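Beta-glycosidase (Bacteroides caccae, PDB 6T2R) probably acts as an endo-beta-galactosidase of glycoside hydrolase family 16, cutting mucin O-glycans from within as an early step of mucin breakdown. Local coordinates at residues A40-S45 / Y68-G73; A90-G95 / G242-A247; T128-Y131 / K135-W138. All blocks are in the same frame, centred on the assembly; numbering follows the deposited sequence.

Interaction 1. Residues A40-S45 / Y68-G73; sequences AEPDTS and YEMRNG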
loop_
_atom_site.group_PDB
_atom_site.type_symbol
_atom_site.label_atom_id
_atom_site.label_comp_id
_atom_site.label_asym_id
_atom_site.label_seq_id
_atom_site.Cartn_x
_atom_site.Cartn_y
_atom_site.Cartn_z
ATOM N N ALA A 40 18.361 -3.119 12.611
ATOM C CA ALA A 40 17.876 -2.459 13.837
ATOM C C ALA A 40 16.723 -1.503 13.500
ATOM O O ALA A 40 15.922 -1.204 14.394
ATOM C CB ALA A 40 19.040 -1.742 14.473
ATOM N N GLU A 41 16.666 -1.019 12.262
ATOM C CA GLU A 41 15.644 -0.043 11.826
ATOM C C GLU A 41 15.382 -0.144 10.324
ATOM O O GLU A 41 16.184 -0.700 9.582
ATOM C CB GLU A 41 16.143 1.361 12.138
ATOM C CG GLU A 41 17.404 1.720 11.388
ATOM C CD GLU A 41 18.203 2.783 12.111
ATOM O OE1 GLU A 41 18.172 3.971 11.676
ATOM O OE2 GLU A 41 18.823 2.417 13.135
ATOM N N PRO A 42 14.269 0.444 9.831
ATOM C CA PRO A 42 14.040 0.576 8.396
ATOM C C PRO A 42 15.248 1.219 7.717
ATOM O O PRO A 42 15.823 2.154 8.261
ATOM C CB PRO A 42 12.804 1.472 8.342
ATOM C CG PRO A 42 12.038 1.088 9.594
ATOM C CD PRO A 42 13.140 0.971 10.623
ATOM N N ASP A 43 15.633 0.653 6.581
ATOM C CA ASP A 43 16.742 1.151 5.728
ATOM C C ASP A 43 16.437 2.605 5.351
ATOM O O ASP A 43 15.406 2.841 4.669
ATOM C CB ASP A 43 16.867 0.235 4.516
ATOM C CG ASP A 43 17.960 0.638 3.560
ATOM O OD1 ASP A 43 18.534 1.695 3.753
ATOM O OD2 ASP A 43 18.190 -0.103 2.622
ATOM N N THR A 44 17.274 3.550 5.786
ATOM C CA THR A 44 16.955 5.000 5.742
ATOM C C THR A 44 17.142 5.504 4.327
ATOM O O THR A 44 16.648 6.612 4.030
ATOM C CB THR A 44 17.805 5.837 6.702
ATOM O OG1 THR A 44 19.161 5.467 6.471
ATOM C CG2 THR A 44 17.425 5.609 8.141
ATOM N N SER A 45 17.820 4.724 3.502
ATOM C CA SER A 45 18.000 5.029 2.070
ATOM C C SER A 45 16.748 4.613 1.292
ATOM O O SER A 45 16.665 4.910 0.108
ATOM C CB SER A 45 19.201 4.356 1.529
ATOM O OG SER A 45 18.935 2.977 1.345
ATOM N N TYR A 68 6.310 2.148 16.060
ATOM C CA TYR A 68 7.292 1.459 15.181
ATOM C C TYR A 68 8.067 0.432 16.005
ATOM O O TYR A 68 8.392 0.729 17.155
ATOM C CB TYR A 68 8.262 2.468 14.586
ATOM C CG TYR A 68 7.575 3.524 13.777
ATOM C CD1 TYR A 68 7.025 4.637 14.384
ATOM C CD2 TYR A 68 7.448 3.392 12.408
ATOM C CE1 TYR A 68 6.385 5.617 13.641
ATOM C CE2 TYR A 68 6.774 4.337 11.656
ATOM C CZ TYR A 68 6.260 5.460 12.268
ATOM O OH TYR A 68 5.647 6.410 11.513
ATOM N N GLU A 69 8.295 -0.751 15.446
ATOM C CA GLU A 69 9.164 -1.789 16.053
ATOM C C GLU A 69 9.800 -2.641 14.954
ATOM O O GLU A 69 9.153 -2.855 13.936
ATOM C CB GLU A 69 8.373 -2.611 17.057
ATOM C CG GLU A 69 9.288 -3.398 17.960
ATOM C CD GLU A 69 8.584 -4.316 18.939
ATOM O OE1 GLU A 69 9.276 -5.198 19.501
ATOM O OE2 GLU A 69 7.340 -4.161 19.112
ATOM N N MET A 70 11.067 -3.021 15.115
ATOM C CA MET A 70 11.679 -4.174 14.400
ATOM C C MET A 70 11.732 -5.331 15.402
ATOM O O MET A 70 12.234 -5.132 16.523
ATOM C CB MET A 70 13.082 -3.859 13.883
ATOM C CG MET A 70 13.159 -2.574 13.142
ATOM S SD MET A 70 12.111 -2.548 11.648
ATOM C CE MET A 70 13.100 -3.571 10.564
ATOM N N ARG A 71 11.150 -6.471 15.050
ATOM C CA ARG A 71 11.000 -7.622 15.953
ATOM C C ARG A 71 11.139 -8.905 15.146
ATOM O O ARG A 71 10.295 -9.169 14.262
ATOM C CB ARG A 71 9.635 -7.535 16.623
ATOM C CG ARG A 71 9.360 -8.719 17.522
ATOM C CD ARG A 71 8.205 -8.393 18.441
ATOM N NE ARG A 71 6.957 -8.573 17.759
ATOM C CZ ARG A 71 5.893 -7.785 17.837
ATOM N NH1 ARG A 71 5.884 -6.669 18.547
ATOM N NH2 ARG A 71 4.826 -8.127 17.153
ATOM N N ASN A 72 12.180 -9.679 15.410
ATOM C CA ASN A 72 12.230 -11.077 14.901
ATOM C C ASN A 72 12.434 -11.025 13.376
ATOM O O ASN A 72 11.819 -11.835 12.719
ATOM C CB ASN A 72 10.914 -11.792 15.288
ATOM C CG ASN A 72 10.981 -13.302 15.268
ATOM O OD1 ASN A 72 12.046 -13.889 15.064
ATOM N ND2 ASN A 72 9.847 -13.932 15.512
ATOM N N GLY A 73 13.139 -10.019 12.847
ATOM C CA GLY A 73 13.257 -9.732 11.402
ATOM C C GLY A 73 11.944 -9.319 10.732
ATOM O O GLY A 73 11.895 -9.388 9.500
#

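Interaction 2. Residues A90-G95 / G242-A247; sequences AQYLTG and GTVDPA. With SO4 (sulfate ion), chain C.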
loop_
_atom_site.group_PDB
_atom_site.type_symbol
_atom_site.label_atom_id
_atom_site.label_comp_id
_atom_site.label_asym_id
_atom_site.label_seq_id
_atom_site.Cartn_x
_atom_site.Cartn_y
_atom_site.Cartn_z
ATOM N N ALA A 90 -4.242 14.437 17.741
ATOM C CA ALA A 90 -4.969 13.238 17.260
ATOM C C ALA A 90 -5.352 12.397 18.482
ATOM O O ALA A 90 -4.540 12.255 19.426
ATOM C CB ALA A 90 -4.131 12.448 16.278
ATOM N N GLN A 91 -6.560 11.866 18.463
ATOM C CA GLN A 91 -7.056 10.900 19.467
ATOM C C GLN A 91 -6.221 9.619 19.417
ATOM O O GLN A 91 -6.016 9.015 20.469
ATOM C CB GLN A 91 -8.515 10.638 19.136
ATOM C CG GLN A 91 -9.281 9.902 20.216
ATOM C CD GLN A 91 -10.753 10.044 19.894
ATOM O OE1 GLN A 91 -11.133 10.741 18.954
ATOM N NE2 GLN A 91 -11.601 9.387 20.665
ATOM N N TYR A 92 -5.734 9.248 18.232
ATOM C CA TYR A 92 -4.988 7.990 17.988
ATOM C C TYR A 92 -3.753 8.299 17.155
ATOM O O TYR A 92 -3.788 9.265 16.365
ATOM C CB TYR A 92 -5.887 6.984 17.283
ATOM C CG TYR A 92 -7.155 6.704 18.028
ATOM C CD1 TYR A 92 -7.155 5.835 19.096
ATOM C CD2 TYR A 92 -8.358 7.278 17.662
ATOM C CE1 TYR A 92 -8.308 5.554 19.810
ATOM C CE2 TYR A 92 -9.530 6.991 18.352
ATOM C CZ TYR A 92 -9.498 6.150 19.451
ATOM O OH TYR A 92 -10.622 5.830 20.167
ATOM N N LEU A 93 -2.699 7.515 17.368
ATOM C CA LEU A 93 -1.384 7.610 16.683
ATOM C C LEU A 93 -1.114 6.307 15.910
ATOM O O LEU A 93 -1.294 5.197 16.508
ATOM C CB LEU A 93 -0.290 7.837 17.719
ATOM C CG LEU A 93 -0.442 9.099 18.553
ATOM C CD1 LEU A 93 0.692 9.189 19.567
ATOM C CD2 LEU A 93 -0.482 10.341 17.655
ATOM N N THR A 94 -0.700 6.417 14.642
ATOM C CA THR A 94 -0.374 5.230 13.815
ATOM C C THR A 94 1.007 5.420 13.201
ATOM O O THR A 94 1.428 6.586 12.995
ATOM C CB THR A 94 -1.425 4.955 12.728
ATOM O OG1 THR A 94 -1.456 6.091 11.851
ATOM C CG2 THR A 94 -2.788 4.636 13.302
ATOM N N GLY A 95 1.685 4.300 12.964
ATOM C CA GLY A 95 2.988 4.265 12.274
ATOM C C GLY A 95 2.787 3.928 10.808
ATOM O O GLY A 95 1.846 3.152 10.488
ATOM N N GLY A 242 -15.380 3.427 10.113
ATOM C CA GLY A 242 -16.303 3.610 11.248
ATOM C C GLY A 242 -15.513 3.972 12.488
ATOM O O GLY A 242 -14.304 4.336 12.365
ATOM N N THR A 243 -16.137 3.881 13.653
ATOM C CA THR A 243 -15.541 4.420 14.901
ATOM C C THR A 243 -14.473 3.453 15.403
ATOM O O THR A 243 -14.605 2.239 15.230
ATOM C CB THR A 243 -16.599 4.688 15.983
ATOM O OG1 THR A 243 -17.356 3.484 16.151
ATOM C CG2 THR A 243 -17.518 5.848 15.648
ATOM N N VAL A 244 -13.471 3.990 16.069
ATOM C CA VAL A 244 -12.447 3.185 16.792
ATOM C C VAL A 244 -12.991 2.732 18.157
ATOM O O VAL A 244 -13.531 3.574 18.874
ATOM C CB VAL A 244 -11.155 4.001 16.974
ATOM C CG1 VAL A 244 -10.102 3.171 17.686
ATOM C CG2 VAL A 244 -10.637 4.575 15.656
ATOM N N ASP A 245 -12.741 1.475 18.528
ATOM C CA ASP A 245 -12.917 0.956 19.907
ATOM C C ASP A 245 -11.560 0.871 20.599
ATOM O O ASP A 245 -10.785 -0.050 20.358
ATOM C CB ASP A 245 -13.615 -0.396 19.904
ATOM C CG ASP A 245 -13.878 -0.904 21.307
ATOM O OD1 ASP A 245 -13.498 -0.213 22.292
ATOM O OD2 ASP A 245 -14.412 -1.997 21.397
ATOM N N PRO A 246 -11.250 1.808 21.518
ATOM C CA PRO A 246 -9.915 1.907 22.085
ATOM C C PRO A 246 -9.584 0.606 22.814
ATOM O O PRO A 246 -8.433 0.302 22.928
ATOM C CB PRO A 246 -9.988 3.098 23.048
ATOM C CG PRO A 246 -11.450 3.233 23.371
ATOM C CD PRO A 246 -12.180 2.770 22.123
ATOM N N ALA A 247 -10.599 -0.156 23.229
ATOM C CA ALA A 247 -10.420 -1.466 23.901
ATOM C C ALA A 247 -9.649 -2.441 23.008
ATOM O O ALA A 247 -9.137 -3.426 23.542
ATOM C CB ALA A 247 -11.748 -2.073 24.286
HETATM S S SO4 C . -0.262 14.812 18.120
HETATM O O1 SO4 C . 0.500 13.684 17.685
HETATM O O2 SO4 C . -0.456 14.786 19.573
HETATM O O3 SO4 C . 0.460 16.004 17.756
HETATM O O4 SO4 C . -1.564 14.795 17.484
HETATM O O HOH W 1 -12.913 5.918 19.244
#

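Interaction 3. Residues T128-Y131 / K135-W138; sequences TLPY and KYSW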
loop_
_atom_site.group_PDB
_atom_site.type_symbol
_atom_site.label_atom_id
_atom_site.label_comp_id
_atom_site.label_asym_id
_atom_site.label_seq_id
_atom_site.Cartn_x
_atom_site.Cartn_y
_atom_site.Cartn_z
ATOM N N THR A 128 0.272 2.573 -3.443
ATOM C CA THR A 128 1.225 3.385 -4.211
ATOM C C THR A 128 0.557 4.632 -4.787
ATOM O O THR A 128 -0.639 4.621 -5.083
ATOM C CB THR A 128 1.904 2.575 -5.318
ATOM O OG1 THR A 128 0.982 2.436 -6.403
ATOM C CG2 THR A 128 2.431 1.255 -4.798
ATOM N N LEU A 129 1.390 5.662 -4.895
ATOM C CA LEU A 129 1.123 7.016 -5.420
ATOM C C LEU A 129 2.235 7.344 -6.408
ATOM O O LEU A 129 3.271 6.700 -6.383
ATOM C CB LEU A 129 1.090 7.996 -4.243
ATOM C CG LEU A 129 -0.168 7.910 -3.380
ATOM C CD1 LEU A 129 -0.087 8.908 -2.262
ATOM C CD2 LEU A 129 -1.430 8.112 -4.215
ATOM N N PRO A 130 2.037 8.321 -7.318
ATOM C CA PRO A 130 3.103 8.751 -8.220
ATOM C C PRO A 130 4.336 9.239 -7.466
ATOM O O PRO A 130 4.208 10.026 -6.531
ATOM C CB PRO A 130 2.467 9.874 -9.056
ATOM C CG PRO A 130 0.970 9.596 -8.932
ATOM C CD PRO A 130 0.782 9.039 -7.539
ATOM N N TYR A 131 5.495 8.711 -7.877
ATOM C CA TYR A 131 6.831 9.055 -7.340
ATOM C C TYR A 131 7.090 10.540 -7.589
ATOM O O TYR A 131 7.596 11.221 -6.697
ATOM C CB TYR A 131 7.939 8.234 -8.011
ATOM C CG TYR A 131 9.270 8.467 -7.349
ATOM C CD1 TYR A 131 9.605 7.808 -6.166
ATOM C CD2 TYR A 131 10.140 9.415 -7.865
ATOM C CE1 TYR A 131 10.794 8.078 -5.514
ATOM C CE2 TYR A 131 11.352 9.662 -7.255
ATOM C CZ TYR A 131 11.673 9.002 -6.073
ATOM O OH TYR A 131 12.855 9.314 -5.464
ATOM N N LYS A 135 4.793 16.728 -10.160
ATOM C CA LYS A 135 4.380 16.505 -11.571
ATOM C C LYS A 135 2.952 15.962 -11.683
ATOM O O LYS A 135 2.340 16.103 -12.779
ATOM C CB LYS A 135 5.310 15.508 -12.254
ATOM C CG LYS A 135 5.235 15.553 -13.771
ATOM C CD LYS A 135 6.077 14.518 -14.496
ATOM C CE LYS A 135 5.721 14.431 -15.970
ATOM N NZ LYS A 135 6.485 13.332 -16.607
ATOM N N TYR A 136 2.444 15.358 -10.622
ATOM C CA TYR A 136 1.119 14.711 -10.622
ATOM C C TYR A 136 0.358 15.201 -9.393
ATOM O O TYR A 136 0.968 15.496 -8.317
ATOM C CB TYR A 136 1.222 13.176 -10.729
ATOM C CG TYR A 136 1.815 12.698 -12.019
ATOM C CD1 TYR A 136 1.064 12.708 -13.198
ATOM C CD2 TYR A 136 3.149 12.333 -12.085
ATOM C CE1 TYR A 136 1.621 12.342 -14.402
ATOM C CE2 TYR A 136 3.722 11.941 -13.279
ATOM C CZ TYR A 136 2.955 11.952 -14.431
ATOM O OH TYR A 136 3.521 11.560 -15.603
ATOM N N SER A 137 -0.942 15.343 -9.601
ATOM C CA SER A 137 -1.963 15.677 -8.576
ATOM C C SER A 137 -2.681 14.388 -8.128
ATOM O O SER A 137 -2.463 13.346 -8.741
ATOM C CB SER A 137 -2.963 16.658 -9.148
ATOM O OG SER A 137 -3.613 16.099 -10.302
ATOM N N TRP A 138 -3.482 14.468 -7.064
ATOM C CA TRP A 138 -4.435 13.408 -6.672
ATOM C C TRP A 138 -5.822 13.945 -6.972
ATOM O O TRP A 138 -6.152 15.042 -6.575
ATOM C CB TRP A 138 -4.236 13.013 -5.192
ATOM C CG TRP A 138 -5.041 11.815 -4.836
ATOM C CD1 TRP A 138 -4.627 10.512 -4.833
ATOM C CD2 TRP A 138 -6.455 11.786 -4.569
ATOM N NE1 TRP A 138 -5.676 9.674 -4.544
ATOM C CE2 TRP A 138 -6.806 10.429 -4.346
ATOM C CE3 TRP A 138 -7.446 12.769 -4.455
ATOM C CZ2 TRP A 138 -8.110 10.033 -4.047
ATOM C CZ3 TRP A 138 -8.728 12.373 -4.122
ATOM C CH2 TRP A 138 -9.045 11.026 -3.911
#

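Interaction 1. Residues A40-S45 / Y68-G73
The side chain of Met-70 packs against the backbone of the loop at Ala-40 and Glu-41. Its CG lies 3.3 Å from Ala-40 O, and no hydrogen bond joins the two segments. The contact belongs to the surface of the family 16 beta-sandwich, a jelly roll. Here the loop after strand 29-35 lies against the short strand 68-71, which pairs with strand 74-81.

Met-70 points from its strand toward the loop and supplies about half of the buried surface. Its CG stands opposite the carbonyl carbon across the CA-CB bond (chi1 -49°), and the chain bends again at the next two torsions. These bends keep it compact. CG sits beside the Ala-40 carbonyl oxygen, SD turns to the proline, and CE reaches to 4.1 Å from Glu-41 C.

The sulfur makes the apolar side-chain contact. Met-70 SD is 3.8 Å from Pro-42 CD, and the two side chains cross obliquely. Backbone polar groups and a thioether thus share one small patch at the surface. Pro-42 also touches Leu-97 and Trp-47, and Met-70 also touches Leu-75 and Phe-37.

Glu-69 and Arg-71 lie on the other side of strand 68-71 and form a salt bridge there, between Arg-71 NH1 and Glu-69 OE2. Its hydrogen bond is weak in angle. Each charge has a second partner, Lys-78 for Glu-69 and Glu-252 for Arg-71.

Just past Pro-42 the loop makes an Asx turn. Ser-45 N donates to Asp-43 OD1 at 3.1 Å. The Ser-45 hydroxyl donates to the same oxygen. Both approach from one face of the carboxylate, well out of its plane, and the Ser-45 OG to Asp-43 OD1 distance is 2.8 Å.

Interaction 2. Residues A90-G95 / G242-A247
At the edge of the family 16 beta-sandwich, Tyr-92 of strand 92-98 packs on Val-244 in the loop between strands 228-233 and 251-263. The contact is a CH-pi one. Val-244 CG1 lies over one ring face, 3.8 Å from the centroid and shifted toward the hydroxyl end. Val-244 CG1 comes closest to Tyr-92 CZ, at 3.5 Å. This methyl stands anti to the backbone N (chi1 -179°), while CG2 falls nearer CE2 and CD2. Pro-246 CB lies at the ring edge, near its plane, and Pro-246 CD is 4.0 Å from Tyr-92 OH. Leu-249 also touches the tyrosine.

A water is modelled between Tyr-92 OH and Val-244 O. Both distances are too short, so the bridge is doubtful. Next along the loop, Asp-245 OD1 accepts from Ala-247 N in an Asx turn.

On the strand side, Ala-90 N donates to a sulfate at O4, 2.7 Å away. Asn-82, Asn-84 and Arg-52 also bind this ion, which probably comes from the crystallisation liquor.

No direct hydrogen bond joins the two segments. Strand and loop meet through a valine methyl over a ring face, so the direct contact is apolar.

Interaction 3. Residues T128-Y131 / K135-W138
Tyr-136 leans on Pro-130 across the loop that joins strands 125-130 and 143-145. These two strands pair antiparallel in the family 16 beta-sandwich. The chain leaves the first strand at Pro-130 and comes back beside it before entering the second.

Tyr-136 can be followed outward. CB makes the nearest approach, 3.9 Å from Pro-130 CB, and also meets Pro-130 CG at 4.0 Å. CG of the tyrosine is next, with Pro-130 CB 4.1 Å away. With this CG turned beside the backbone N (chi1 -64°), CD2 stays near the same Pro-130 CB, at 4.0 Å. Beyond CD2 the ring leads away, and Tyr-136 OH ends 6.8 Å from Pro-130 CB. Ile-226 also touches both residues.

A second pair joins Leu-129, one residue before the proline, to Trp-138, two after the tyrosine. Leu-129 touches Tyr-229 and Leu-231 of the neighbouring strand 228-233, and its CD2 branch also reaches the tryptophan. The indole is held at its polar end, where Trp-138 NE1 is hydrogen-bonded to Glu-143 OE2. Glu-143 lies at the start of strand 143-145, in what appears to match the family 16 signature. Tyr-166 packs edge-to-face with the same indole. Leu-129 CD2 comes to the indole edge, near its plane, 4.0 Å from Trp-138 CD1.

Overall arrangement
Interactions 1 and 2 are surface contacts, while interaction 3 is partly buried and lies nearer the middle of the chain. None has a hydrogen bond between its segments. Interaction 1 sets a thioether against backbone and proline, interaction 2 a valine over a tyrosine face, and interaction 3 a proline and a leucine against a tyrosine and the edge of an indole. Interactions 1 and 2 meet on strand 92-98, where Tyr-68 CZ is 3.5 Å from Gly-95 CA, though their centres are about 23 Å apart. Interaction 3 touches neither. It is local in sequence, and its residues fall between the two segments of interaction 2. Strand 228-233 pairs with both 92-98 and 125-130.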